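Local coordinates for protein single domain haemoglobin (Campylobacter jejuni, PDB 2WY4) that binds haem, with cyanide on the iron in this structure, and like related bacterial globins probably binds oxygen and may help to detoxify nitric oxide, at residues C12-I15 with L16-N19; N25-Y28 with K29-N33; E71-R74 with S75-K79; L101-A104 with I105-L109; G124-A127 with K128-D132. All coordinates share one frame; numbering follows the deposited sequence.

Interaction 1. Residues C12-I15 with L16-N19; sequences CVPI and LQKN
Cys12-Ile15 and Leu16-Asn19 are successive turns of the long N-terminal helix 4-34 of a globin fold, and they illustrate how an alpha-helix absorbs a proline. Pro14 has no N-H to offer the turn before it, and Ile15 N also lacks such a bond, so the helix is kinked here. The backbone bonds between the two segments nevertheless run on: Leu16 N donates to Cys12 O, Gln17 N to Val13 O at 2.8 Å, Lys18 N to Pro14 O and Asn19 N to Ile15 O at 2.9 Å. A further, weak bond joins Lys18 N to Ile15 O.

Side-chain packing is modest. Gln17 swings its amide back over the preceding turn, with CG anti to its own carbonyl carbon (chi1 -76°); OE1 comes to 3.3 Å from Pro14 CA and 3.8 Å from Val13 CG1. Leu16 lays CG against Cys12 O at 3.4 Å. Its isobutyl group also packs on Ile60 and Leu61 of helix 51-65 and on Trp119 of helix 113-139, so Leu16 is buried where three helices meet.

Polar side chains gather at Asn19. Its ND2 bonds to Asp22, while OD1 accepts Lys18 NZ at 2.8 Å, in the plane of the amide carbonyl. One water donates both to Asn19 OD1 and to Ile15 O, at 2.8 Å from the latter.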
# COMPACT_ATOMS: atom_id res chain seq x y z
N CYS A 12 -10.92 -0.87 9.74
CA CYS A 12 -9.59 -0.28 9.77
C CYS A 12 -9.52 1.08 9.09
O CYS A 12 -8.55 1.80 9.29
CB CYS A 12 -8.56 -1.24 9.17
SG CYS A 12 -8.25 -2.67 10.25
N VAL A 13 -10.54 1.44 8.30
CA VAL A 13 -10.57 2.78 7.69
C VAL A 13 -10.34 3.91 8.72
O VAL A 13 -9.45 4.73 8.55
CB VAL A 13 -11.80 2.99 6.81
CG1 VAL A 13 -11.92 4.46 6.40
CG2 VAL A 13 -11.72 2.13 5.58
N PRO A 14 -11.12 3.98 9.78
CA PRO A 14 -10.90 5.02 10.79
C PRO A 14 -9.51 5.01 11.41
O PRO A 14 -8.95 6.06 11.75
CB PRO A 14 -11.96 4.72 11.86
CG PRO A 14 -12.89 3.79 11.27
CD PRO A 14 -12.30 3.17 10.09
N ILE A 15 -8.96 3.82 11.59
CA ILE A 15 -7.64 3.70 12.18
C ILE A 15 -6.62 4.35 11.28
O ILE A 15 -5.71 5.04 11.72
CB ILE A 15 -7.29 2.20 12.40
CG1 ILE A 15 -8.28 1.58 13.40
CG2 ILE A 15 -5.84 2.03 12.83
CD1 ILE A 15 -8.06 0.05 13.63
N LEU A 16 -6.79 4.13 9.99
CA LEU A 16 -5.92 4.71 9.00
C LEU A 16 -6.19 6.21 8.82
O LEU A 16 -5.27 6.96 8.51
CB LEU A 16 -6.09 4.00 7.66
CG LEU A 16 -5.71 2.53 7.52
CD1 LEU A 16 -6.36 1.88 6.30
CD2 LEU A 16 -4.24 2.46 7.37
N GLN A 17 -7.44 6.62 8.97
CA GLN A 17 -7.75 8.06 8.92
C GLN A 17 -7.00 8.78 10.04
O GLN A 17 -6.53 9.90 9.84
CB GLN A 17 -9.26 8.32 9.08
CG GLN A 17 -10.08 8.01 7.87
CD GLN A 17 -11.56 8.18 8.11
OE1 GLN A 17 -12.17 7.37 8.78
NE2 GLN A 17 -12.12 9.27 7.61
N LYS A 18 -6.88 8.14 11.20
CA LYS A 18 -6.31 8.78 12.36
C LYS A 18 -4.81 8.66 12.44
O LYS A 18 -4.14 9.59 12.86
CB LYS A 18 -6.91 8.19 13.62
CG LYS A 18 -6.59 8.98 14.87
CD LYS A 18 -7.51 8.59 16.04
CE LYS A 18 -7.11 7.27 16.66
NZ LYS A 18 -5.78 7.35 17.36
N ASN A 19 -4.26 7.52 12.05
CA ASN A 19 -2.83 7.33 12.20
C ASN A 19 -2.18 6.70 10.99
O ASN A 19 -1.11 6.10 11.09
CB ASN A 19 -2.52 6.50 13.46
CG ASN A 19 -2.90 7.21 14.74
OD1 ASN A 19 -4.01 7.01 15.26
ND2 ASN A 19 -1.98 8.04 15.26
O HOH W 1 -5.53 4.95 14.54

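Interaction 2. Residues N25-Y28 with K29-N33; sequences NEFY and KIMFN. With CYN (cyanide ion), chain C.
Regular i to i+4 bonds carry Asn25-Tyr28 into Lys29-Asn33 as unbroken alpha-helix, from Lys29 N to Asn25 O through to Phe32 N to Tyr28 O, the last at 2.9 Å. Phe27, Tyr28 and Met31 are buried, with Phe32 beside them. Met31 runs alongside Phe27 and bends at its end (chi3 64°), which brings CE to 3.7 Å from Phe27 CZ; its sulfur makes an oblique Met-aromatic contact with the same ring. Tyr28 and Phe32 also point the same way, their planes 33° apart, and meet through Tyr28 CD1 and Phe32 CZ at 3.7 Å. Phe27 CD2 sits over the centre of one face of the Tyr28 ring. On the side facing helix 94-109, Glu26 bends at chi2 so that OE2 lies 3.8 Å from Ile30 CD1, although the main polar partner of that oxygen is Asn107.

Held between these neighbours, Tyr28 delivers its hydroxyl to the distal pocket. OH donates to the cyanide nitrogen at a short 2.5 Å, the nitrogen lying at the ring's edge near its plane, and the cyanide carbon lies 2.0 Å from the haem iron. With Gln52 NE2 also bonded to Tyr28 OH, this polar pair would be expected to stabilise an iron-bound ligand with a negative outer atom.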
# COMPACT_ATOMS: atom_id res chain seq x y z
N ASN A 25 4.88 5.93 7.77
CA ASN A 25 6.22 6.28 8.21
C ASN A 25 6.96 5.01 8.62
O ASN A 25 8.11 4.83 8.26
CB ASN A 25 6.19 7.25 9.39
CG ASN A 25 5.99 8.65 8.99
OD1 ASN A 25 6.24 9.03 7.85
ND2 ASN A 25 5.56 9.44 9.95
N GLU A 26 6.30 4.13 9.36
CA GLU A 26 6.90 2.86 9.80
C GLU A 26 7.19 1.95 8.60
O GLU A 26 8.26 1.38 8.51
CB GLU A 26 6.02 2.19 10.86
CG GLU A 26 6.54 0.85 11.36
CD GLU A 26 7.69 0.97 12.32
OE1 GLU A 26 8.03 2.08 12.74
OE2 GLU A 26 8.24 -0.10 12.70
N PHE A 27 6.27 1.89 7.65
CA PHE A 27 6.48 1.13 6.43
C PHE A 27 7.75 1.60 5.70
O PHE A 27 8.58 0.75 5.33
CB PHE A 27 5.28 1.28 5.50
CG PHE A 27 5.51 0.87 4.08
CD1 PHE A 27 5.43 -0.45 3.69
CD2 PHE A 27 5.78 1.82 3.12
CE1 PHE A 27 5.61 -0.78 2.42
CE2 PHE A 27 5.95 1.50 1.83
CZ PHE A 27 5.91 0.16 1.48
N TYR A 28 7.93 2.91 5.48
CA TYR A 28 9.12 3.35 4.77
C TYR A 28 10.39 3.12 5.57
O TYR A 28 11.42 2.85 4.99
CB TYR A 28 9.02 4.84 4.35
CG TYR A 28 8.03 5.02 3.20
CD1 TYR A 28 8.29 4.46 1.97
CD2 TYR A 28 6.86 5.75 3.35
CE1 TYR A 28 7.43 4.57 0.93
CE2 TYR A 28 5.99 5.88 2.28
CZ TYR A 28 6.26 5.27 1.09
OH TYR A 28 5.36 5.40 0.04
N LYS A 29 10.33 3.26 6.89
CA LYS A 29 11.49 2.93 7.73
C LYS A 29 11.91 1.47 7.51
O LYS A 29 13.09 1.16 7.26
CB LYS A 29 11.16 3.15 9.21
CG LYS A 29 12.29 2.84 10.18
CD LYS A 29 11.86 3.03 11.64
CE LYS A 29 12.88 2.45 12.62
NZ LYS A 29 12.75 2.98 14.02
N ILE A 30 10.95 0.57 7.59
CA ILE A 30 11.23 -0.87 7.40
C ILE A 30 11.75 -1.13 5.99
O ILE A 30 12.76 -1.79 5.81
CB ILE A 30 9.97 -1.70 7.68
CG1 ILE A 30 9.63 -1.70 9.17
CG2 ILE A 30 10.18 -3.13 7.18
CD1 ILE A 30 8.22 -2.09 9.47
N MET A 31 11.07 -0.61 4.99
CA MET A 31 11.46 -0.90 3.65
C MET A 31 12.83 -0.35 3.29
O MET A 31 13.62 -1.04 2.67
CB MET A 31 10.43 -0.48 2.62
CG MET A 31 10.76 -0.95 1.22
SD MET A 31 9.40 -0.76 0.05
CE MET A 31 9.23 1.02 0.03
N PHE A 32 13.11 0.89 3.68
CA PHE A 32 14.41 1.48 3.35
C PHE A 32 15.54 0.79 4.11
O PHE A 32 16.66 0.70 3.62
CB PHE A 32 14.41 2.98 3.57
CG PHE A 32 13.48 3.73 2.66
CD1 PHE A 32 13.04 3.15 1.45
CD2 PHE A 32 13.04 4.98 2.99
CE1 PHE A 32 12.18 3.85 0.61
CE2 PHE A 32 12.19 5.67 2.13
CZ PHE A 32 11.75 5.10 0.97
N ASN A 33 15.24 0.28 5.30
CA ASN A 33 16.24 -0.46 6.08
C ASN A 33 16.52 -1.84 5.54
O ASN A 33 17.68 -2.28 5.50
CB ASN A 33 15.77 -0.67 7.51
CG ASN A 33 16.82 -1.36 8.35
OD1 ASN A 33 17.81 -0.75 8.72
ND2 ASN A 33 16.66 -2.67 8.58
C CYN C . 4.65 3.52 -2.92
N CYN C . 4.99 3.78 -1.85

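Interaction 3. Residues E71-R74 with S75-K79; sequences ENMR and SFVDK
Ser75 follows Arg74 in the first turn of helix 74-86, whose N-cap position is held by Met73. Arg74 is itself steadied from behind: Glu71 receives it in a side-on salt bridge, in the plane of the guanidinium, with NE to OE1 at 2.8 Å and NH2 to OE2 at 3.3 Å, each oxygen using its syn lone pair. Phe76 comes next, its N giving a weak bond to Met73 O and its CB resting 3.3 Å from the same oxygen. Val77 makes the full helical bond to that carbonyl, from N to Met73 O at 2.9 Å. Its CG2 lies across the extended Met73 side chain, meeting CG at 3.8 Å and approaching SD and CE as well. Asp78 donates its N to Arg74 O and brings its carboxylate back beside that carbonyl, CG 3.2 Å from Arg74 O; OD1 remains 4.3 Å from Arg74 NH1, too far for a salt bridge, so any attraction is probably weak. Lys79, in one of two conformers, turns NZ back to Ser75 O, and its residue also touches the haem.

Inward, Met73 and Phe76 pack on Met62 of helix 51-65, Val77 and Phe76 reach Tyr130 of helix 113-139, and Arg74 leans on Ile133 of that helix.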
# COMPACT_ATOMS: atom_id res chain seq x y z
N GLU A 71 -12.58 -2.13 -8.73
CA GLU A 71 -12.84 -1.36 -9.94
C GLU A 71 -13.24 0.06 -9.61
O GLU A 71 -13.09 0.92 -10.45
CB GLU A 71 -13.96 -1.98 -10.77
CG GLU A 71 -13.55 -3.24 -11.48
CD GLU A 71 -12.46 -2.99 -12.49
OE1 GLU A 71 -12.35 -1.84 -13.00
OE2 GLU A 71 -11.70 -3.94 -12.79
N ASN A 72 -13.83 0.28 -8.42
CA ASN A 72 -14.26 1.62 -8.02
C ASN A 72 -13.14 2.50 -7.58
O ASN A 72 -13.39 3.60 -7.10
CB ASN A 72 -15.32 1.58 -6.93
CG ASN A 72 -16.65 1.13 -7.45
OD1 ASN A 72 -16.89 1.21 -8.67
ND2 ASN A 72 -17.53 0.63 -6.56
N MET A 73 -11.90 2.03 -7.74
CA MET A 73 -10.76 2.93 -7.58
C MET A 73 -9.91 2.96 -8.84
O MET A 73 -8.79 3.46 -8.81
CB MET A 73 -9.91 2.64 -6.36
CG MET A 73 -9.16 1.34 -6.41
SD MET A 73 -8.19 1.14 -4.90
CE MET A 73 -7.23 -0.31 -5.24
N ARG A 74 -10.46 2.49 -9.96
CA ARG A 74 -9.70 2.45 -11.19
C ARG A 74 -9.14 3.82 -11.62
O ARG A 74 -7.96 3.95 -12.02
CB ARG A 74 -10.50 1.81 -12.32
CG ARG A 74 -9.73 1.71 -13.64
CD ARG A 74 -10.44 0.90 -14.69
NE ARG A 74 -10.29 -0.51 -14.39
CZ ARG A 74 -9.23 -1.23 -14.71
NH1 ARG A 74 -8.21 -0.68 -15.36
NH2 ARG A 74 -9.19 -2.50 -14.37
N SER A 75 -9.99 4.84 -11.63
CA SER A 75 -9.50 6.15 -12.08
C SER A 75 -8.38 6.68 -11.17
O SER A 75 -7.54 7.44 -11.62
CB SER A 75 -10.60 7.21 -12.22
OG SER A 75 -11.17 7.51 -10.96
N PHE A 76 -8.33 6.22 -9.92
CA PHE A 76 -7.27 6.62 -9.00
C PHE A 76 -5.99 5.84 -9.33
O PHE A 76 -4.92 6.39 -9.52
CB PHE A 76 -7.68 6.35 -7.54
CG PHE A 76 -6.57 6.61 -6.56
CD1 PHE A 76 -6.18 7.88 -6.27
CD2 PHE A 76 -5.89 5.55 -5.96
CE1 PHE A 76 -5.16 8.13 -5.42
CE2 PHE A 76 -4.87 5.81 -5.08
CZ PHE A 76 -4.49 7.09 -4.82
N VAL A 77 -6.12 4.53 -9.40
CA VAL A 77 -4.96 3.69 -9.59
C VAL A 77 -4.29 3.93 -10.93
O VAL A 77 -3.06 3.90 -11.03
CB VAL A 77 -5.32 2.21 -9.41
CG1 VAL A 77 -4.17 1.29 -9.82
CG2 VAL A 77 -5.70 1.96 -7.97
N ASP A 78 -5.10 4.21 -11.94
CA ASP A 78 -4.60 4.56 -13.28
C ASP A 78 -3.54 5.61 -13.24
O ASP A 78 -2.61 5.63 -14.06
CB ASP A 78 -5.71 5.20 -14.13
CG ASP A 78 -6.50 4.21 -14.85
OD1 ASP A 78 -6.10 3.02 -14.80
OD2 ASP A 78 -7.52 4.50 -15.49
N LYS A 79 -3.74 6.57 -12.34
CA LYS A 79 -2.82 7.69 -12.24
C LYS A 79 -1.59 7.32 -11.45
O LYS A 79 -0.47 7.74 -11.82
CB LYS A 79 -3.49 8.88 -11.58
CG LYS A 79 -4.78 9.29 -12.23
CD LYS A 79 -4.68 9.31 -13.75
CE LYS A 79 -5.99 9.70 -14.39
NZ LYS A 79 -7.08 8.66 -14.22

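Interaction 4. Residues L101-A104 with I105-L109; sequences LLKA and IKNLL
Asn107 and Lys103, one turn apart, are joined twice. Asn107 N donates to Lys103 O at 2.9 Å, and beyond the backbone a water accepts from Lys103 NZ at 2.9 Å and from Asn107 ND2 at 3.0 Å, bridging the two side chains at their ends. Both groups also have partners on helix 4-34: ND2 has its stronger partner in Glu26, and NZ forms a long, weak ion pair with Asp34. In Asn107 a chi1 of -69° places CG beside the backbone N and keeps the amide close to the preceding turn, with CG 3.3 Å from Lys103 O; the two side chains cross, Lys103 CG lying 4.0 Å from Asn107 ND2.

The remaining backbone bonds, Ile105 N to Leu101 O, Lys106 N to Leu102 O and Leu108 N to Ala104 O, are those of a regular alpha-helix. This is helix 94-109, the counterpart of helix G of the globin fold, and it packs against both helix 4-34 and helix 113-139.

Packing divides accordingly. Ile105 leans back across Leu101, CG1 lying 3.4 Å from Leu101 O and CD1 4.2 Å from Leu101 CG; on helix 113-139 the isoleucine meets Trp119 and the leucine Tyr123. Ala104 turns its small side chain to Leu23 of helix 4-34, and farther along Leu109 rests on Ile15 of the same helix.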
# COMPACT_ATOMS: atom_id res chain seq x y z
N LEU A 101 4.73 -3.68 4.61
CA LEU A 101 3.47 -3.14 5.08
C LEU A 101 2.87 -4.00 6.19
O LEU A 101 2.41 -3.50 7.21
CB LEU A 101 2.46 -2.99 3.96
CG LEU A 101 1.10 -2.41 4.35
CD1 LEU A 101 1.26 -0.97 4.87
CD2 LEU A 101 0.16 -2.48 3.19
N LEU A 102 2.86 -5.32 6.00
CA LEU A 102 2.32 -6.19 7.03
C LEU A 102 3.11 -6.10 8.33
O LEU A 102 2.54 -6.14 9.43
CB LEU A 102 2.20 -7.65 6.54
CG LEU A 102 0.80 -7.93 5.93
CD1 LEU A 102 -0.26 -8.08 7.00
CD2 LEU A 102 0.35 -6.86 4.91
N LYS A 103 4.42 -5.96 8.21
CA LYS A 103 5.23 -5.78 9.40
C LYS A 103 4.91 -4.45 10.10
O LYS A 103 4.84 -4.40 11.31
CB LYS A 103 6.72 -5.90 9.07
CG LYS A 103 7.57 -5.71 10.28
CD LYS A 103 8.99 -6.17 10.05
CE LYS A 103 9.89 -5.10 9.52
NZ LYS A 103 11.29 -5.31 10.03
N ALA A 104 4.74 -3.39 9.33
CA ALA A 104 4.39 -2.09 9.89
C ALA A 104 3.07 -2.19 10.65
O ALA A 104 2.91 -1.62 11.73
CB ALA A 104 4.28 -1.04 8.76
N ILE A 105 2.12 -2.93 10.06
CA ILE A 105 0.82 -3.12 10.68
C ILE A 105 0.96 -3.88 12.01
O ILE A 105 0.40 -3.50 13.02
CB ILE A 105 -0.15 -3.83 9.70
CG1 ILE A 105 -0.59 -2.85 8.61
CG2 ILE A 105 -1.39 -4.37 10.44
CD1 ILE A 105 -1.40 -3.53 7.52
N LYS A 106 1.71 -4.95 11.99
CA LYS A 106 1.97 -5.70 13.20
C LYS A 106 2.61 -4.81 14.26
O LYS A 106 2.22 -4.84 15.40
CB LYS A 106 2.89 -6.90 12.93
CG LYS A 106 2.53 -8.15 13.69
CD LYS A 106 2.79 -8.01 15.15
CE LYS A 106 2.86 -9.37 15.81
NZ LYS A 106 3.56 -10.35 14.92
N ASN A 107 3.60 -4.01 13.86
CA ASN A 107 4.32 -3.14 14.81
C ASN A 107 3.46 -2.08 15.44
O ASN A 107 3.52 -1.87 16.65
CB ASN A 107 5.53 -2.46 14.17
CG ASN A 107 6.64 -3.43 13.84
OD1 ASN A 107 6.66 -4.59 14.31
ND2 ASN A 107 7.64 -2.93 13.11
N LEU A 108 2.68 -1.39 14.61
CA LEU A 108 1.95 -0.24 15.13
C LEU A 108 0.54 -0.52 15.57
O LEU A 108 0.07 0.10 16.53
CB LEU A 108 1.94 0.92 14.10
CG LEU A 108 3.22 1.61 13.66
CD1 LEU A 108 2.98 3.07 13.38
CD2 LEU A 108 4.34 1.46 14.64
N LEU A 109 -0.19 -1.39 14.87
CA LEU A 109 -1.58 -1.66 15.23
C LEU A 109 -1.70 -2.79 16.22
O LEU A 109 -2.72 -2.92 16.89
CB LEU A 109 -2.42 -1.98 13.98
CG LEU A 109 -3.05 -0.81 13.24
CD1 LEU A 109 -1.95 -0.05 12.55
CD2 LEU A 109 -4.07 -1.29 12.23
O HOH W 2 10.39 -3.89 12.45

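Interaction 5. Residues G124-A127 with K128-D132; sequences GKIA and KFYID. With HEM (protoporphyrin IX containing Fe), chain B.
Tyr130 and Ile126 lie side by side on helix 113-139 and point the same way, a worked example of how i and i+4 residues on one helix face can present a single surface to a cofactor. The methyl CG2 of Ile126 is 4.0 Å from Tyr130 CE1, and Ile126 O sits at the edge of the tyrosine ring, in its plane and 3.4 Å from CD1. A chi1 of -85° turns the ring back along the helix to this place beside the carbonyl of Ile126. Over one of its faces, offset toward the rim, comes the haem vinyl carbon CBB, 3.9 Å above the plane; Ile126 CG2 touches the same carbon at 3.8 Å. Farther out along the ring, Tyr130 OH approaches the haem methyl CMB at 3.4 Å.

On another side of the helix, Ile131 folds back on Ala127. Its CG1 lies only 3.1 Å from Ala127 O, a tight approach, and CD1 stands beside the alanine methyl; both residues also pack on Tyr94 of helix 94-109. At the outer surface Lys128, in one of its two conformers, closes a salt bridge from NZ to Asp132 OD2.

Phe129 points to a different side, meeting Met73 and Val77 at the start of helix 74-86. The Tyr130 side chain comes within about 4 Å of that of the axial ligand His84, so the helix borders the proximal pocket. Toward the cofactor its contacts are essentially dispersive: vinyl and methyl groups meet an aromatic ring and an aliphatic branch, which would help to fix the porphyrin's rotation and position.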
# COMPACT_ATOMS: atom_id res chain seq x y z
N GLY A 124 -2.90 -8.85 -1.08
CA GLY A 124 -2.72 -9.61 -2.29
C GLY A 124 -3.65 -9.12 -3.39
O GLY A 124 -3.24 -9.02 -4.54
N LYS A 125 -4.89 -8.84 -3.03
CA LYS A 125 -5.86 -8.39 -4.02
C LYS A 125 -5.55 -6.99 -4.56
O LYS A 125 -5.68 -6.74 -5.75
CB LYS A 125 -7.25 -8.42 -3.42
CG LYS A 125 -7.76 -9.81 -3.13
CD LYS A 125 -9.05 -9.78 -2.36
CE LYS A 125 -9.58 -11.17 -2.05
NZ LYS A 125 -11.00 -11.12 -1.60
N ILE A 126 -5.14 -6.09 -3.68
CA ILE A 126 -4.83 -4.71 -4.03
C ILE A 126 -3.61 -4.70 -4.94
O ILE A 126 -3.58 -4.08 -5.99
CB ILE A 126 -4.57 -3.93 -2.75
CG1 ILE A 126 -5.83 -3.80 -1.94
CG2 ILE A 126 -4.06 -2.55 -3.07
CD1 ILE A 126 -5.58 -3.38 -0.52
N ALA A 127 -2.60 -5.48 -4.56
CA ALA A 127 -1.41 -5.58 -5.36
C ALA A 127 -1.72 -6.07 -6.75
O ALA A 127 -1.18 -5.56 -7.71
CB ALA A 127 -0.38 -6.46 -4.70
N LYS A 128 -2.55 -7.10 -6.86
CA LYS A 128 -2.90 -7.64 -8.16
C LYS A 128 -3.56 -6.58 -9.03
O LYS A 128 -3.30 -6.50 -10.23
CB LYS A 128 -3.83 -8.85 -8.00
CG LYS A 128 -4.39 -9.34 -9.33
CD LYS A 128 -5.25 -10.58 -9.11
CE LYS A 128 -5.44 -11.39 -10.37
NZ LYS A 128 -5.88 -10.58 -11.51
N PHE A 129 -4.45 -5.78 -8.44
CA PHE A 129 -5.10 -4.70 -9.19
C PHE A 129 -4.09 -3.70 -9.76
O PHE A 129 -4.19 -3.33 -10.95
CB PHE A 129 -6.11 -4.01 -8.28
CG PHE A 129 -7.06 -3.10 -9.00
CD1 PHE A 129 -8.07 -3.59 -9.78
CD2 PHE A 129 -6.92 -1.73 -8.90
CE1 PHE A 129 -8.96 -2.75 -10.43
CE2 PHE A 129 -7.77 -0.87 -9.57
CZ PHE A 129 -8.78 -1.38 -10.33
N TYR A 130 -3.12 -3.28 -8.96
CA TYR A 130 -2.08 -2.37 -9.43
C TYR A 130 -1.20 -3.04 -10.48
O TYR A 130 -0.93 -2.48 -11.56
CB TYR A 130 -1.19 -1.91 -8.28
CG TYR A 130 -1.70 -0.73 -7.49
CD1 TYR A 130 -2.75 -0.85 -6.62
CD2 TYR A 130 -1.09 0.53 -7.62
CE1 TYR A 130 -3.20 0.22 -5.89
CE2 TYR A 130 -1.55 1.60 -6.92
CZ TYR A 130 -2.60 1.47 -6.05
OH TYR A 130 -3.02 2.60 -5.38
N ILE A 131 -0.75 -4.26 -10.19
CA ILE A 131 0.13 -5.00 -11.11
C ILE A 131 -0.50 -5.14 -12.49
O ILE A 131 0.18 -4.95 -13.51
CB ILE A 131 0.45 -6.40 -10.53
CG1 ILE A 131 1.39 -6.30 -9.32
CG2 ILE A 131 1.11 -7.30 -11.57
CD1 ILE A 131 1.44 -7.57 -8.46
N ASP A 132 -1.77 -5.49 -12.53
CA ASP A 132 -2.42 -5.74 -13.82
C ASP A 132 -2.53 -4.48 -14.66
O ASP A 132 -2.33 -4.50 -15.89
CB ASP A 132 -3.81 -6.39 -13.66
CG ASP A 132 -3.75 -7.85 -13.18
OD1 ASP A 132 -2.65 -8.47 -13.16
OD2 ASP A 132 -4.75 -8.44 -12.74
CHA HEM B . 4.49 6.48 -5.47
CHB HEM B . 0.81 3.88 -3.78
CHC HEM B . 3.41 -0.13 -4.39
CHD HEM B . 7.31 2.57 -5.45
C1A HEM B . 3.26 6.13 -5.05
C2A HEM B . 2.15 7.01 -4.82
C3A HEM B . 1.11 6.30 -4.33
C4A HEM B . 1.58 4.93 -4.24
CMA HEM B . -0.28 6.84 -3.97
CAA HEM B . 2.17 8.53 -5.11
CBA HEM B . 2.34 8.82 -6.60
CGA HEM B . 1.10 9.03 -7.42
O1A HEM B . 0.01 9.27 -6.84
O2A HEM B . 1.24 9.03 -8.69
C1B HEM B . 1.21 2.57 -3.77
C2B HEM B . 0.41 1.47 -3.38
C3B HEM B . 1.13 0.35 -3.56
C4B HEM B . 2.41 0.72 -4.06
CMB HEM B . -0.99 1.58 -2.79
CAB HEM B . 0.77 -1.11 -3.25
CBB HEM B . -0.40 -1.62 -3.56
C1C HEM B . 4.69 0.21 -4.78
C2C HEM B . 5.78 -0.64 -5.11
C3C HEM B . 6.82 0.12 -5.38
C4C HEM B . 6.46 1.50 -5.20
CMC HEM B . 5.69 -2.17 -5.21
CAC HEM B . 8.20 -0.37 -5.78
CBC HEM B . 9.25 -0.07 -5.00
C1D HEM B . 6.87 3.87 -5.56
C2D HEM B . 7.74 4.94 -5.86
C3D HEM B . 6.90 6.17 -5.88
C4D HEM B . 5.59 5.71 -5.60
CMD HEM B . 9.22 4.84 -6.13
CAD HEM B . 7.34 7.61 -6.13
CBD HEM B . 7.35 8.34 -4.79
CGD HEM B . 8.06 9.66 -4.82
O1D HEM B . 8.85 9.90 -3.90
O2D HEM B . 7.77 10.45 -5.76
NA HEM B . 2.91 4.85 -4.68
NB HEM B . 2.42 2.09 -4.20
NC HEM B . 5.13 1.52 -4.84
ND HEM B . 5.59 4.34 -5.39
FE HEM B . 4.00 3.21 -4.79

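How the interactions relate
Five local contacts, four within a single helix and one at a helix start, follow one another along the chain and sample four of the six helices of this globin. Interactions 1 and 2 share helix 4-34, with centres 19 Å apart; interaction 3 opens helix 74-86, interaction 4 lies on helix 94-109 and interaction 5 on helix 113-139. Two groups emerge. Interaction 4 touches both contacts of the first helix, lying 11 Å from interaction 2 and 13 Å from interaction 1 between centres. Interactions 3 and 5, 12 Å apart, meet through Val77, Phe76 and Tyr130. These groups lie largely across the chain's centre from each other: interaction 2 contributes Tyr28 to the distal, ligand-binding side, and interaction 5 borders the proximal side near His84.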